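Local structure of lipolytic enzyme, G-D-S-L family (Bacteroides thetaiotaomicron, 7BR2) at residues V231-I236 with K245-I251; N301-V307 with A332-A338. The protein metabolizes the drug diltiazem as a gut microbial serine esterase of the SGNH (GDSL) hydrolase family, and may also act as a lysophospholipase. Residues are numbered along the deposited sequence.

Interaction 1: V231-I236 with K245-I251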
loop_
_atom_site.group_PDB
_atom_site.type_symbol
_atom_site.label_atom_id
_atom_site.label_comp_id
_atom_site.label_asym_id
_atom_site.label_seq_id
_atom_site.Cartn_x
_atom_site.Cartn_y
_atom_site.Cartn_z
ATOM N N VAL A 231 -13.077 5.697 -11.327
ATOM C CA VAL A 231 -13.874 4.564 -10.871
ATOM C C VAL A 231 -15.025 4.324 -11.836
ATOM O O VAL A 231 -15.197 3.226 -12.379
ATOM C CB VAL A 231 -14.394 4.815 -9.444
ATOM C CG1 VAL A 231 -15.240 3.648 -8.980
ATOM C CG2 VAL A 231 -13.241 5.108 -8.484
ATOM N N ALA A 232 -15.798 5.372 -12.095
ATOM C CA ALA A 232 -16.839 5.380 -13.110
ATOM C C ALA A 232 -17.152 6.837 -13.419
ATOM O O ALA A 232 -16.889 7.732 -12.614
ATOM C CB ALA A 232 -18.094 4.626 -12.655
ATOM N N ASN A 233 -17.690 7.068 -14.606
ATOM C CA ASN A 233 -17.990 8.424 -15.068
ATOM C C ASN A 233 -19.326 8.357 -15.796
ATOM O O ASN A 233 -19.404 7.855 -16.922
ATOM C CB ASN A 233 -16.870 8.947 -15.969
ATOM C CG ASN A 233 -16.861 10.471 -16.082
ATOM O OD1 ASN A 233 -17.835 11.135 -15.754
ATOM N ND2 ASN A 233 -15.758 11.022 -16.578
ATOM N N MET A 234 -20.384 8.819 -15.143
ATOM C CA MET A 234 -21.707 8.780 -15.743
ATOM C C MET A 234 -22.254 10.198 -15.872
ATOM O O MET A 234 -22.097 11.033 -14.969
ATOM C CB MET A 234 -22.676 7.914 -14.936
ATOM C CG MET A 234 -23.047 8.516 -13.609
ATOM S SD MET A 234 -23.555 7.285 -12.415
ATOM C CE MET A 234 -22.144 7.341 -11.317
ATOM N N GLU A 235 -22.892 10.453 -17.009
ATOM C CA GLU A 235 -23.542 11.721 -17.296
ATOM C C GLU A 235 -24.926 11.421 -17.838
ATOM O O GLU A 235 -25.050 10.767 -18.883
ATOM C CB GLU A 235 -22.761 12.555 -18.310
ATOM C CG GLU A 235 -23.278 13.983 -18.443
ATOM C CD GLU A 235 -22.556 14.783 -19.519
ATOM O OE1 GLU A 235 -21.342 14.566 -19.744
ATOM O OE2 GLU A 235 -23.218 15.635 -20.146
ATOM N N ILE A 236 -25.946 11.896 -17.121
ATOM C CA ILE A 236 -27.349 11.750 -17.485
ATOM C C ILE A 236 -27.930 13.125 -17.794
ATOM O O ILE A 236 -27.863 14.041 -16.963
ATOM C CB ILE A 236 -28.155 11.063 -16.366
ATOM C CG1 ILE A 236 -27.747 9.593 -16.211
ATOM C CG2 ILE A 236 -29.649 11.243 -16.595
ATOM C CD1 ILE A 236 -26.596 9.347 -15.270
ATOM N N LYS A 245 -23.030 9.733 -20.834
ATOM C CA LYS A 245 -21.749 9.106 -20.560
ATOM C C LYS A 245 -21.967 7.951 -19.593
ATOM O O LYS A 245 -22.662 8.106 -18.585
ATOM C CB LYS A 245 -20.782 10.135 -19.957
ATOM C CG LYS A 245 -19.322 9.982 -20.299
ATOM C CD LYS A 245 -18.543 11.159 -19.705
ATOM C CE LYS A 245 -17.973 12.082 -20.780
ATOM N NZ LYS A 245 -17.058 13.109 -20.196
ATOM N N ALA A 246 -21.370 6.798 -19.904
ATOM C CA ALA A 246 -21.468 5.631 -19.041
ATOM C C ALA A 246 -20.131 4.887 -19.109
ATOM O O ALA A 246 -20.017 3.784 -19.645
ATOM C CB ALA A 246 -22.641 4.736 -19.445
ATOM N N GLU A 247 -19.088 5.529 -18.584
ATOM C CA GLU A 247 -17.743 4.981 -18.582
ATOM C C GLU A 247 -17.555 4.140 -17.324
ATOM O O GLU A 247 -17.796 4.616 -16.203
ATOM C CB GLU A 247 -16.712 6.112 -18.644
ATOM C CG GLU A 247 -16.736 6.868 -19.964
ATOM C CD GLU A 247 -15.946 8.170 -19.938
ATOM O OE1 GLU A 247 -15.909 8.857 -20.980
ATOM O OE2 GLU A 247 -15.443 8.553 -18.862
ATOM N N GLY A 248 -17.138 2.890 -17.515
ATOM C CA GLY A 248 -16.958 1.997 -16.394
ATOM C C GLY A 248 -18.241 1.608 -15.709
ATOM O O GLY A 248 -18.212 1.193 -14.549
ATOM N N CYS A 249 -19.375 1.736 -16.391
ATOM C CA CYS A 249 -20.650 1.379 -15.789
ATOM C C CYS A 249 -21.690 1.172 -16.882
ATOM O O CYS A 249 -21.443 1.389 -18.070
ATOM C CB CYS A 249 -21.117 2.447 -14.796
ATOM S SG CYS A 249 -21.312 4.091 -15.535
ATOM N N THR A 250 -22.858 0.717 -16.449
ATOM C CA THR A 250 -24.050 0.626 -17.275
ATOM C C THR A 250 -25.138 1.467 -16.608
ATOM O O THR A 250 -25.409 1.295 -15.412
ATOM C CB THR A 250 -24.483 -0.836 -17.440
ATOM O OG1 THR A 250 -23.462 -1.567 -18.143
ATOM C CG2 THR A 250 -25.777 -0.924 -18.234
ATOM N N ILE A 251 -25.710 2.421 -17.357
ATOM C CA ILE A 251 -26.859 3.213 -16.915
ATOM C C ILE A 251 -28.100 2.692 -17.627
ATOM O O ILE A 251 -28.089 2.498 -18.848
ATOM C CB ILE A 251 -26.664 4.716 -17.204
ATOM C CG1 ILE A 251 -25.403 5.273 -16.535
ATOM C CG2 ILE A 251 -27.906 5.522 -16.788
ATOM C CD1 ILE A 251 -25.404 5.167 -15.035
HETATM O O HOH W 1 -16.909 1.360 -12.129
#
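Asn233 and Glu247 face each other as a hydrogen-bonded antiparallel pair: Asn233 N gives to Glu247 O and Glu247 N to Asn233 O, both 2.9 Å. Two residues on, Glu235 and Lys245 repeat the pattern, with Glu235 N 2.8 Å from Lys245 O and Lys245 N 3.0 Å from Glu235 O. All four side chains lie on one polar, partly open face. There Asn233 CB lies 3.2 Å from Glu247 OE2. The backbone pairing puts Glu235 CB 3.5 Å from Lys245 CB; t chi1 and t chi2 then extend the Glu235 carboxylate, leaving Glu235 OE1 4.5 Å from Lys245 NZ, beyond a salt bridge. These strands form a beta hairpin, and after it the chain folds beneath the opposite face. Gly248 makes that bend: its positive phi suits glycine, and a CB would crowd Val231 O. A water lies 2.5 Å from Val231 O and 2.8 Å from Gly248 O, bridging the two carbonyls. Beyond the bend, Cys249 (p) sets SG 4.1 Å from Met234 CB. Met234, chi1 p and chi2 t, sends its flexible thioether along the apolar face to place SD 3.8 Å from Ile251 CD1; Ile236 CG1 meets Ile251 CG2 at 4.1 Å. Tyr265 and Phe263 of strand 260-267 also cover this face.

Interaction 2: N301-V307 with A332-A338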
loop_
_atom_site.group_PDB
_atom_site.type_symbol
_atom_site.label_atom_id
_atom_site.label_comp_id
_atom_site.label_asym_id
_atom_site.label_seq_id
_atom_site.Cartn_x
_atom_site.Cartn_y
_atom_site.Cartn_z
ATOM N N ASN A 301 -9.628 8.141 -7.138
ATOM C CA ASN A 301 -10.859 7.816 -6.437
ATOM C C ASN A 301 -11.981 8.741 -6.869
ATOM O O ASN A 301 -12.642 9.373 -6.049
ATOM C CB ASN A 301 -10.675 7.850 -4.926
ATOM C CG ASN A 301 -11.604 6.889 -4.223
ATOM O OD1 ASN A 301 -12.224 6.039 -4.862
ATOM N ND2 ASN A 301 -11.739 7.040 -2.914
ATOM N N THR A 302 -12.226 8.811 -8.182
ATOM C CA THR A 302 -13.306 9.621 -8.747
ATOM C C THR A 302 -14.391 8.717 -9.336
ATOM O O THR A 302 -14.192 8.086 -10.382
ATOM C CB THR A 302 -12.758 10.581 -9.800
ATOM O OG1 THR A 302 -11.916 11.545 -9.159
ATOM C CG2 THR A 302 -13.892 11.306 -10.500
ATOM N N GLU A 303 -15.541 8.680 -8.667
ATOM C CA GLU A 303 -16.749 8.006 -9.135
ATOM C C GLU A 303 -17.756 9.113 -9.446
ATOM O O GLU A 303 -18.598 9.479 -8.616
ATOM C CB GLU A 303 -17.276 7.014 -8.068
ATOM C CG GLU A 303 -18.459 6.176 -8.520
ATOM C CD GLU A 303 -19.065 5.325 -7.403
ATOM O OE1 GLU A 303 -18.677 5.479 -6.220
ATOM O OE2 GLU A 303 -19.937 4.487 -7.722
ATOM N N LEU A 304 -17.667 9.654 -10.659
ATOM C CA LEU A 304 -18.296 10.935 -10.965
ATOM C C LEU A 304 -19.746 10.753 -11.396
ATOM O O LEU A 304 -20.039 9.985 -12.319
ATOM C CB LEU A 304 -17.511 11.675 -12.046
ATOM C CG LEU A 304 -17.858 13.167 -12.116
ATOM C CD1 LEU A 304 -17.355 13.944 -10.889
ATOM C CD2 LEU A 304 -17.329 13.790 -13.402
ATOM N N LEU A 305 -20.652 11.461 -10.729
ATOM C CA LEU A 305 -22.048 11.522 -11.142
ATOM C C LEU A 305 -22.363 12.926 -11.653
ATOM O O LEU A 305 -22.306 13.904 -10.893
ATOM C CB LEU A 305 -22.986 11.132 -10.001
ATOM C CG LEU A 305 -24.460 11.445 -10.268
ATOM C CD1 LEU A 305 -24.998 10.642 -11.447
ATOM C CD2 LEU A 305 -25.296 11.178 -9.011
ATOM N N LYS A 306 -22.697 13.018 -12.938
ATOM C CA LYS A 306 -23.049 14.274 -13.588
ATOM C C LYS A 306 -24.461 14.147 -14.135
ATOM O O LYS A 306 -24.729 13.282 -14.977
ATOM C CB LYS A 306 -22.065 14.616 -14.716
ATOM C CG LYS A 306 -22.138 16.068 -15.159
ATOM C CD LYS A 306 -21.263 16.358 -16.355
ATOM C CE LYS A 306 -19.802 16.443 -15.957
ATOM N NZ LYS A 306 -18.932 16.187 -17.132
ATOM N N VAL A 307 -25.345 15.038 -13.697
ATOM C CA VAL A 307 -26.727 15.071 -14.153
ATOM C C VAL A 307 -26.951 16.485 -14.666
ATOM O O VAL A 307 -27.132 17.421 -13.881
ATOM C CB VAL A 307 -27.723 14.729 -13.044
ATOM C CG1 VAL A 307 -29.139 14.647 -13.602
ATOM C CG2 VAL A 307 -27.310 13.450 -12.338
ATOM N N ALA A 332 -24.697 19.295 -12.347
ATOM C CA ALA A 332 -24.282 19.451 -13.737
ATOM C C ALA A 332 -22.770 19.588 -13.841
ATOM O O ALA A 332 -22.183 19.279 -14.884
ATOM C CB ALA A 332 -24.982 20.660 -14.370
ATOM N N LYS A 333 -22.126 20.048 -12.772
ATOM C CA LYS A 333 -20.672 20.081 -12.746
ATOM C C LYS A 333 -20.113 18.669 -12.611
ATOM O O LYS A 333 -19.108 18.324 -13.241
ATOM C CB LYS A 333 -20.236 20.916 -11.545
ATOM C CG LYS A 333 -18.934 21.643 -11.630
ATOM C CD LYS A 333 -19.202 23.072 -11.153
ATOM C CE LYS A 333 -18.447 24.109 -11.961
ATOM N NZ LYS A 333 -17.961 23.543 -13.255
ATOM N N GLY A 334 -20.793 17.830 -11.826
ATOM C CA GLY A 334 -20.377 16.478 -11.507
ATOM C C GLY A 334 -19.991 16.385 -10.041
ATOM O O GLY A 334 -19.191 17.195 -9.566
ATOM N N ILE A 335 -20.522 15.411 -9.309
ATOM C CA ILE A 335 -20.133 15.194 -7.919
ATOM C C ILE A 335 -19.431 13.841 -7.811
ATOM O O ILE A 335 -19.687 12.916 -8.594
ATOM C CB ILE A 335 -21.327 15.277 -6.952
ATOM C CG1 ILE A 335 -22.405 14.277 -7.347
ATOM C CG2 ILE A 335 -21.888 16.693 -6.916
ATOM C CD1 ILE A 335 -23.473 14.143 -6.305
ATOM N N ASN A 336 -18.494 13.748 -6.870
ATOM C CA ASN A 336 -17.715 12.528 -6.675
ATOM C C ASN A 336 -18.425 11.624 -5.669
ATOM O O ASN A 336 -18.450 11.911 -4.466
ATOM C CB ASN A 336 -16.299 12.859 -6.209
ATOM C CG ASN A 336 -15.411 11.641 -6.170
ATOM O OD1 ASN A 336 -15.817 10.553 -6.601
ATOM N ND2 ASN A 336 -14.180 11.819 -5.696
ATOM N N LEU A 337 -19.022 10.537 -6.160
ATOM C CA LEU A 337 -19.657 9.595 -5.243
ATOM C C LEU A 337 -18.632 8.887 -4.353
ATOM O O LEU A 337 -18.968 8.476 -3.240
ATOM C CB LEU A 337 -20.483 8.571 -6.017
ATOM C CG LEU A 337 -21.666 9.125 -6.805
ATOM C CD1 LEU A 337 -22.424 7.981 -7.453
ATOM C CD2 LEU A 337 -22.561 9.948 -5.889
ATOM N N ALA A 338 -17.380 8.760 -4.803
ATOM C CA ALA A 338 -16.347 8.117 -3.993
ATOM C C ALA A 338 -15.953 8.909 -2.745
ATOM O O ALA A 338 -15.242 8.361 -1.894
ATOM C CB ALA A 338 -15.106 7.862 -4.838
HETATM O O HOH W 2 -19.003 5.856 -3.436
#
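A short edge strand, entered directly from the end of a helix, pairs antiparallel with strand 303-308 here. Gly334 makes the exit from the helix: its positive phi suits glycine, and a CB would press on Leu304 CD2 while jamming against the preceding carbonyl. Lys306 lays its aliphatic part over the helix end, with CG 3.2 Å from Ala332 O. Leu305 and Ile335 then form a hydrogen-bonded pair, Leu305 N to Ile335 O and Ile335 N to Leu305 O, both 2.8 Å. Their branched side chains suit the buried face, where Leu305 CB lies 4.2 Å from Ile335 CG1 and 4.0 Å from Leu337 CG; Leu316 of strand 313-318 also packs on Ile335 and Leu337. At the next pair, Leu304 with Asn336, the side-chain amide of Asn336 supplements the backbone ladder: ND2 donates to Asn301 O (2.9 Å) and OD1 accepts from Glu303 N (2.8 Å), while Leu337 N still bonds Glu303 O at 2.7 Å. A water donates to Glu303 OE1 (2.8 Å) and to Leu337 O (2.6 Å), and Glu303 OE2 bonds Tyr265 and Gln345. Ala338 CB sits 3.1 Å from Asn301 O, a tight spot that leaves little room for a longer side chain. Asn336 OD1 also accepts from Ala338 N at 3.0 Å, the signature of an Asx turn, which here leads the edge strand into a 3-10 segment.

In the fold
Past the helices and parallel sheet of the SGNH hydrolase region, the chain enters strand 232-237. Interaction 1 closes first, a tight hairpin loop with eight residues between its segments. The chain then runs through strands 249-257 and 260-267 and helix 296-300 before interaction 2 opens; its wider loop of 24 residues holds strands 313-318 and 321-327. The two loops follow in series, neither nesting nor crossing. They meet laterally, because strands 232-237 and 303-308 are parallel neighbours: Val231 N lies 2.8 Å from Thr302 O, and Ile236 N 2.8 Å from Lys306 O. Together they order the mixed sheet as 242-247, 232-237, 303-308, 335-336, against the neighbouring antiparallel sheet.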